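Local atomic coordinates of putative O-Methyltransferase (Corynebacterium glutamicum, PDB entry 3DR5), a protein that probably transfers a methyl group from S-adenosyl-L-methionine to a hydroxyl oxygen of an acceptor that has not been identified. Residues P37-M40 against T41-L45; L45-L48 against A49-N53; G77-D80 against N81-L84. All coordinates share one frame; numbering follows the deposited sequence.

Contact 1: P37-M40 against T41-L45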
loop_
_atom_site.group_PDB
_atom_site.type_symbol
_atom_site.label_atom_id
_atom_site.label_comp_id
_atom_site.label_asym_id
_atom_site.label_seq_id
_atom_site.Cartn_x
_atom_site.Cartn_y
_atom_site.Cartn_z
ATOM N N PRO A 37 8.287 11.141 7.013
ATOM C CA PRO A 37 7.950 10.486 5.744
ATOM C C PRO A 37 7.338 11.511 4.799
ATOM O O PRO A 37 6.566 12.368 5.239
ATOM C CB PRO A 37 6.924 9.425 6.154
ATOM C CG PRO A 37 7.255 9.139 7.577
ATOM C CD PRO A 37 7.614 10.489 8.151
ATOM N N ASP A 38 7.659 11.417 3.509
ATOM C CA ASP A 38 7.116 12.368 2.542
ATOM C C ASP A 38 5.606 12.194 2.352
ATOM O O ASP A 38 4.993 11.300 2.939
ATOM C CB ASP A 38 7.872 12.273 1.191
ATOM C CG ASP A 38 7.687 10.938 0.484
ATOM O OD1 ASP A 38 7.147 9.990 1.098
ATOM O OD2 ASP A 38 8.087 10.847 -0.702
ATOM N N GLU A 39 5.014 13.055 1.531
ATOM C CA GLU A 39 3.579 13.027 1.293
ATOM C C GLU A 39 3.049 11.725 0.714
ATOM O O GLU A 39 1.956 11.288 1.074
ATOM C CB GLU A 39 3.184 14.189 0.384
ATOM C CG GLU A 39 1.720 14.196 -0.060
ATOM C CD GLU A 39 0.742 14.318 1.096
ATOM O OE1 GLU A 39 1.042 15.061 2.051
ATOM O OE2 GLU A 39 -0.335 13.681 1.044
HETATM N N MSE A 40 3.825 11.112 -0.173
HETATM C CA MSE A 40 3.421 9.870 -0.813
HETATM C C MSE A 40 3.401 8.703 0.171
HETATM O O MSE A 40 2.512 7.848 0.113
HETATM C CB MSE A 40 4.341 9.562 -2.012
HETATM C CG MSE A 40 4.019 10.363 -3.288
HETATM SE SE MSE A 40 5.109 9.804 -4.827
HETATM C CE MSE A 40 4.842 11.300 -5.988
ATOM N N THR A 41 4.382 8.674 1.070
ATOM C CA THR A 41 4.448 7.627 2.077
ATOM C C THR A 41 3.258 7.812 3.038
ATOM O O THR A 41 2.653 6.831 3.471
ATOM C CB THR A 41 5.776 7.703 2.856
ATOM O OG1 THR A 41 6.862 7.512 1.943
ATOM C CG2 THR A 41 5.831 6.627 3.948
ATOM N N GLY A 42 2.926 9.063 3.364
ATOM C CA GLY A 42 1.797 9.337 4.246
ATOM C C GLY A 42 0.477 8.869 3.629
ATOM O O GLY A 42 -0.362 8.296 4.332
ATOM N N GLN A 43 0.285 9.105 2.329
ATOM C CA GLN A 43 -0.935 8.683 1.631
ATOM C C GLN A 43 -1.068 7.152 1.731
ATOM O O GLN A 43 -2.164 6.629 1.977
ATOM C CB GLN A 43 -0.890 9.154 0.158
ATOM C CG GLN A 43 -1.077 10.665 0.016
ATOM C CD GLN A 43 -0.890 11.165 -1.408
ATOM O OE1 GLN A 43 -0.889 10.381 -2.359
ATOM N NE2 GLN A 43 -0.733 12.477 -1.562
ATOM N N LEU A 44 0.043 6.434 1.545
ATOM C CA LEU A 44 0.024 4.978 1.678
ATOM C C LEU A 44 -0.351 4.607 3.131
ATOM O O LEU A 44 -1.013 3.587 3.359
ATOM C CB LEU A 44 1.385 4.363 1.329
ATOM C CG LEU A 44 1.478 2.859 1.646
ATOM C CD1 LEU A 44 0.375 2.110 0.905
ATOM C CD2 LEU A 44 2.851 2.321 1.254
ATOM N N LEU A 45 0.071 5.410 4.114
ATOM C CA LEU A 45 -0.275 5.120 5.515
ATOM C C LEU A 45 -1.800 5.258 5.690
ATOM O O LEU A 45 -2.432 4.460 6.377
ATOM C CB LEU A 45 0.478 6.061 6.485
ATOM C CG LEU A 45 1.997 5.814 6.559
ATOM C CD1 LEU A 45 2.621 6.756 7.589
ATOM C CD2 LEU A 45 2.274 4.350 6.942
#
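Asp38 and Thr41 meet at the start of helix 39-51, their side chains crossing at about a right angle. Asp38 is the N-cap, and its OD1 takes two bonds from one residue. Thr41 OG1 donates to Asp38 OD1 over 2.6 Å, arriving nearly along the C-O axis, while Thr41 N reaches Asp38 OD1 at 3.1 Å from above the carboxylate plane. The first torsion of Asp38 (chi1 65°) sets CG between its own N and carbonyl carbon and thereby folds the carboxylate back over the first turn. Two donors on a single oxygen should hold the carboxylate against rotation, and its charge lies where the helix dipole would favour it. The methyl branch of Thr41 faces another way: CG2 lies 3.7 Å from Pro37 CB, a nonpolar contact beside the cap.

A second side-chain pair, Glu39 and Gln43, bridges one helical turn. The glutamate chain bends at chi2 (62°), which brings its carboxylate round to the glutamine. Gln43 NE2 donates to Glu39 OE2 at 2.9 Å, using the anti lone pair of that oxygen and staying close to its own amide plane, although the carboxylate and amide planes are turned 56° apart. The other oxygen, Glu39 OE1, is bound by Tyr73 of helix 67-77, and Gln43 OE1 accepts from the backbone N of Arg200 in the second subunit. The helical backbone bonds here include Gly42 N to Asp38 O at 3.1 Å.

Around the start of the helix, Asp38 and Met40, a selenomethionine, pack on Arg9 of helix 4-13, whereas Pro37 and, farther along, Leu45 lie against Val70 of helix 67-77 and Phe134 of strand 130-135.

Contact 2: L45-L48 against A49-N53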
loop_
_atom_site.group_PDB
_atom_site.type_symbol
_atom_site.label_atom_id
_atom_site.label_comp_id
_atom_site.label_asym_id
_atom_site.label_seq_id
_atom_site.Cartn_x
_atom_site.Cartn_y
_atom_site.Cartn_z
ATOM N N LEU A 45 0.071 5.410 4.114
ATOM C CA LEU A 45 -0.275 5.120 5.515
ATOM C C LEU A 45 -1.800 5.258 5.690
ATOM O O LEU A 45 -2.432 4.460 6.377
ATOM C CB LEU A 45 0.478 6.061 6.485
ATOM C CG LEU A 45 1.997 5.814 6.559
ATOM C CD1 LEU A 45 2.621 6.756 7.589
ATOM C CD2 LEU A 45 2.274 4.350 6.942
ATOM N N THR A 46 -2.386 6.267 5.059
ATOM C CA THR A 46 -3.832 6.474 5.125
ATOM C C THR A 46 -4.550 5.278 4.484
ATOM O O THR A 46 -5.571 4.820 4.981
ATOM C CB THR A 46 -4.231 7.754 4.368
ATOM O OG1 THR A 46 -3.499 8.859 4.902
ATOM C CG2 THR A 46 -5.714 8.024 4.508
ATOM N N THR A 47 -4.005 4.779 3.375
ATOM C CA THR A 47 -4.583 3.645 2.660
ATOM C C THR A 47 -4.606 2.390 3.521
ATOM O O THR A 47 -5.617 1.689 3.578
ATOM C CB THR A 47 -3.789 3.330 1.373
ATOM O OG1 THR A 47 -3.819 4.464 0.498
ATOM C CG2 THR A 47 -4.387 2.117 0.653
ATOM N N LEU A 48 -3.493 2.104 4.193
ATOM C CA LEU A 48 -3.422 0.921 5.043
ATOM C C LEU A 48 -4.293 1.077 6.283
ATOM O O LEU A 48 -4.898 0.108 6.749
ATOM C CB LEU A 48 -1.972 0.633 5.449
ATOM C CG LEU A 48 -1.047 0.268 4.273
ATOM C CD1 LEU A 48 0.384 0.057 4.778
ATOM C CD2 LEU A 48 -1.567 -0.999 3.580
ATOM N N ALA A 49 -4.356 2.294 6.823
ATOM C CA ALA A 49 -5.176 2.538 8.000
ATOM C C ALA A 49 -6.640 2.365 7.605
ATOM O O ALA A 49 -7.460 1.924 8.408
ATOM C CB ALA A 49 -4.935 3.960 8.543
ATOM N N ALA A 50 -6.960 2.721 6.361
ATOM C CA ALA A 50 -8.321 2.615 5.840
ATOM C C ALA A 50 -8.686 1.192 5.417
ATOM O O ALA A 50 -9.823 0.765 5.593
ATOM C CB ALA A 50 -8.503 3.562 4.661
ATOM N N THR A 51 -7.728 0.456 4.863
ATOM C CA THR A 51 -7.997 -0.901 4.418
ATOM C C THR A 51 -7.929 -1.943 5.543
ATOM O O THR A 51 -8.727 -2.887 5.537
ATOM C CB THR A 51 -7.053 -1.307 3.243
ATOM O OG1 THR A 51 -5.688 -1.378 3.692
ATOM C CG2 THR A 51 -7.156 -0.268 2.117
ATOM N N THR A 52 -7.005 -1.784 6.496
ATOM C CA THR A 52 -6.904 -2.748 7.591
ATOM C C THR A 52 -8.200 -2.772 8.399
ATOM O O THR A 52 -8.952 -1.794 8.438
ATOM C CB THR A 52 -5.677 -2.479 8.505
ATOM O OG1 THR A 52 -5.676 -1.118 8.948
ATOM C CG2 THR A 52 -4.396 -2.787 7.741
ATOM N N ASN A 53 -8.448 -3.891 9.065
ATOM C CA ASN A 53 -9.701 -4.096 9.788
ATOM C C ASN A 53 -9.853 -3.557 11.201
ATOM O O ASN A 53 -9.251 -4.081 12.135
ATOM C CB ASN A 53 -10.029 -5.595 9.753
ATOM C CG ASN A 53 -11.495 -5.887 10.037
ATOM O OD1 ASN A 53 -12.259 -4.991 10.396
ATOM N ND2 ASN A 53 -11.890 -7.155 9.890
#
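Leu48 O accepts from the backbone of Thr52, the residue at which the chain leaves helix 39-51: Thr52 N donates to it at 2.8 Å, and Thr52 OG1 lies close by, 2.6 Å from the same Leu48 O. A chi1 of 53° brings the hydroxyl there, tucking OG1 between the backbone N and carbonyl carbon of Thr52 and folding it back over the last turn. The hydroxyl thus lies between Leu48 O and Gln131 OE1, its hydrogen-bond partner on strand 130-135.

Before this end the helix keeps its regular bonds, Ala49 N to Leu45 O at 2.9 Å and Ala50 N to Thr46 O at the same length. The alanines pack closely on their surroundings, Ala49 on Ile74 and Leu132, and Ala50 on His197 of the second subunit. Thr51 OG1 is hydrogen-bonded to Thr51 OG1 of the second subunit.

Threonine hydroxyls of this buried stretch thus find partners in backbone carbonyls, Thr46 with Tyr73 O and Thr47 with Gln43 O, and, for Thr51, in its counterpart across the dimer interface; Thr52 may add to the hold on Leu48 O. Methyl groups and leucines supply the nonpolar packing.

Contact 3: G77-D80 against N81-L84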
loop_
_atom_site.group_PDB
_atom_site.type_symbol
_atom_site.label_atom_id
_atom_site.label_comp_id
_atom_site.label_asym_id
_atom_site.label_seq_id
_atom_site.Cartn_x
_atom_site.Cartn_y
_atom_site.Cartn_z
ATOM N N GLY A 77 -7.586 7.655 7.839
ATOM C CA GLY A 77 -8.221 6.421 7.384
ATOM C C GLY A 77 -8.830 5.491 8.416
ATOM O O GLY A 77 -9.811 4.803 8.149
ATOM N N LEU A 78 -8.238 5.478 9.598
ATOM C CA LEU A 78 -8.687 4.635 10.699
ATOM C C LEU A 78 -10.181 4.769 11.044
ATOM O O LEU A 78 -10.727 5.872 11.042
ATOM C CB LEU A 78 -7.846 4.961 11.933
ATOM C CG LEU A 78 -7.155 3.886 12.776
ATOM C CD1 LEU A 78 -6.450 2.872 11.884
ATOM C CD2 LEU A 78 -6.160 4.567 13.722
ATOM N N ALA A 79 -10.841 3.648 11.331
ATOM C CA ALA A 79 -12.252 3.676 11.717
ATOM C C ALA A 79 -12.347 4.437 13.065
ATOM O O ALA A 79 -11.460 4.333 13.936
ATOM C CB ALA A 79 -12.785 2.260 11.865
ATOM N N ASP A 80 -13.433 5.189 13.239
ATOM C CA ASP A 80 -13.643 6.002 14.442
ATOM C C ASP A 80 -13.588 5.299 15.786
ATOM O O ASP A 80 -13.200 5.910 16.789
ATOM C CB ASP A 80 -14.958 6.779 14.338
ATOM C CG ASP A 80 -14.963 7.758 13.178
ATOM O OD1 ASP A 80 -13.865 8.052 12.660
ATOM O OD2 ASP A 80 -16.058 8.242 12.799
ATOM N N ASN A 81 -13.951 4.021 15.805
ATOM C CA ASN A 81 -13.951 3.258 17.045
ATOM C C ASN A 81 -12.630 2.557 17.352
ATOM O O ASN A 81 -12.608 1.443 17.884
ATOM C CB ASN A 81 -15.102 2.247 17.038
ATOM C CG ASN A 81 -14.963 1.208 15.954
ATOM O OD1 ASN A 81 -14.377 1.467 14.907
ATOM N ND2 ASN A 81 -15.526 0.025 16.191
ATOM N N THR A 82 -11.530 3.219 17.005
ATOM C CA THR A 82 -10.190 2.697 17.268
ATOM C C THR A 82 -9.362 3.881 17.760
ATOM O O THR A 82 -9.800 5.032 17.679
ATOM C CB THR A 82 -9.511 2.140 15.994
ATOM O OG1 THR A 82 -9.308 3.208 15.057
ATOM C CG2 THR A 82 -10.365 1.052 15.353
ATOM N N THR A 83 -8.174 3.609 18.283
ATOM C CA THR A 83 -7.310 4.685 18.763
ATOM C C THR A 83 -5.940 4.637 18.088
ATOM O O THR A 83 -5.555 3.628 17.481
ATOM C CB THR A 83 -7.050 4.608 20.298
ATOM O OG1 THR A 83 -6.323 3.409 20.601
ATOM C CG2 THR A 83 -8.359 4.619 21.087
ATOM N N LEU A 84 -5.214 5.745 18.174
ATOM C CA LEU A 84 -3.857 5.791 17.653
ATOM C C LEU A 84 -2.989 5.854 18.904
ATOM O O LEU A 84 -3.180 6.712 19.772
ATOM C CB LEU A 84 -3.598 7.041 16.792
ATOM C CG LEU A 84 -2.116 7.319 16.470
ATOM C CD1 LEU A 84 -1.547 6.239 15.546
ATOM C CD2 LEU A 84 -2.009 8.687 15.814
#
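A type I beta turn from Ala79 to Thr82 links helix 67-77 to strand 83-87, a helix-to-strand connection of the Rossmann-like methyltransferase fold. Its closing backbone bond, Thr82 N to Ala79 O, is weak at 3.3 Å with an N-H...O angle of only 122°. The side chain of Thr82 makes a shorter bond: Thr82 OG1 donates to Ala79 O at 2.7 Å, in the carbonyl plane. A chi1 of 64° places this hydroxyl between the backbone N and carbonyl carbon of Thr82, on the side of Ala79, so both donors of one threonine converge on a single acceptor.

At the corner, Asn81 OD1 lies 3.5 Å from Ala79 CB. Asp80 directs its carboxylate outward to the second subunit, where OD2 accepts from the backbone N of His217, a residue of the purification tag, and OD1 bonds to tag residue His216; an ion pair with Arg110 of the same chain is long and weak.

On the inner side, Leu78 and Gln131 lie beside Thr82. The leucine crosses the threonine obliquely and its branch point rests against the hydroxyl, with Leu78 CG 3.2 Å from Thr82 OG1, while Leu78 CD2 lies 3.9 Å from Thr83 O, at the start of the strand.

Contacts 1 and 2 occupy the two ends of helix 39-51, share Leu45 and are largely buried; contact 3 is a partly exposed turn between helix 67-77 and strand 83-87. Their chemistry follows these places. Contact 1 uses a carboxylate for backbone and hydroxyl donors at a helix start, contact 2 brings a backbone N-H, with a hydroxyl close by, to a carbonyl near the helix end, and contact 3 applies a threonine hydroxyl to a turn carbonyl. Contacts 2 and 3 touch through packing, for example Leu78 CD1 against Ala49 O at 3.7 Å, whereas contacts 1 and 3 stay about 6 Å apart at their nearest atoms. All three reach the second subunit.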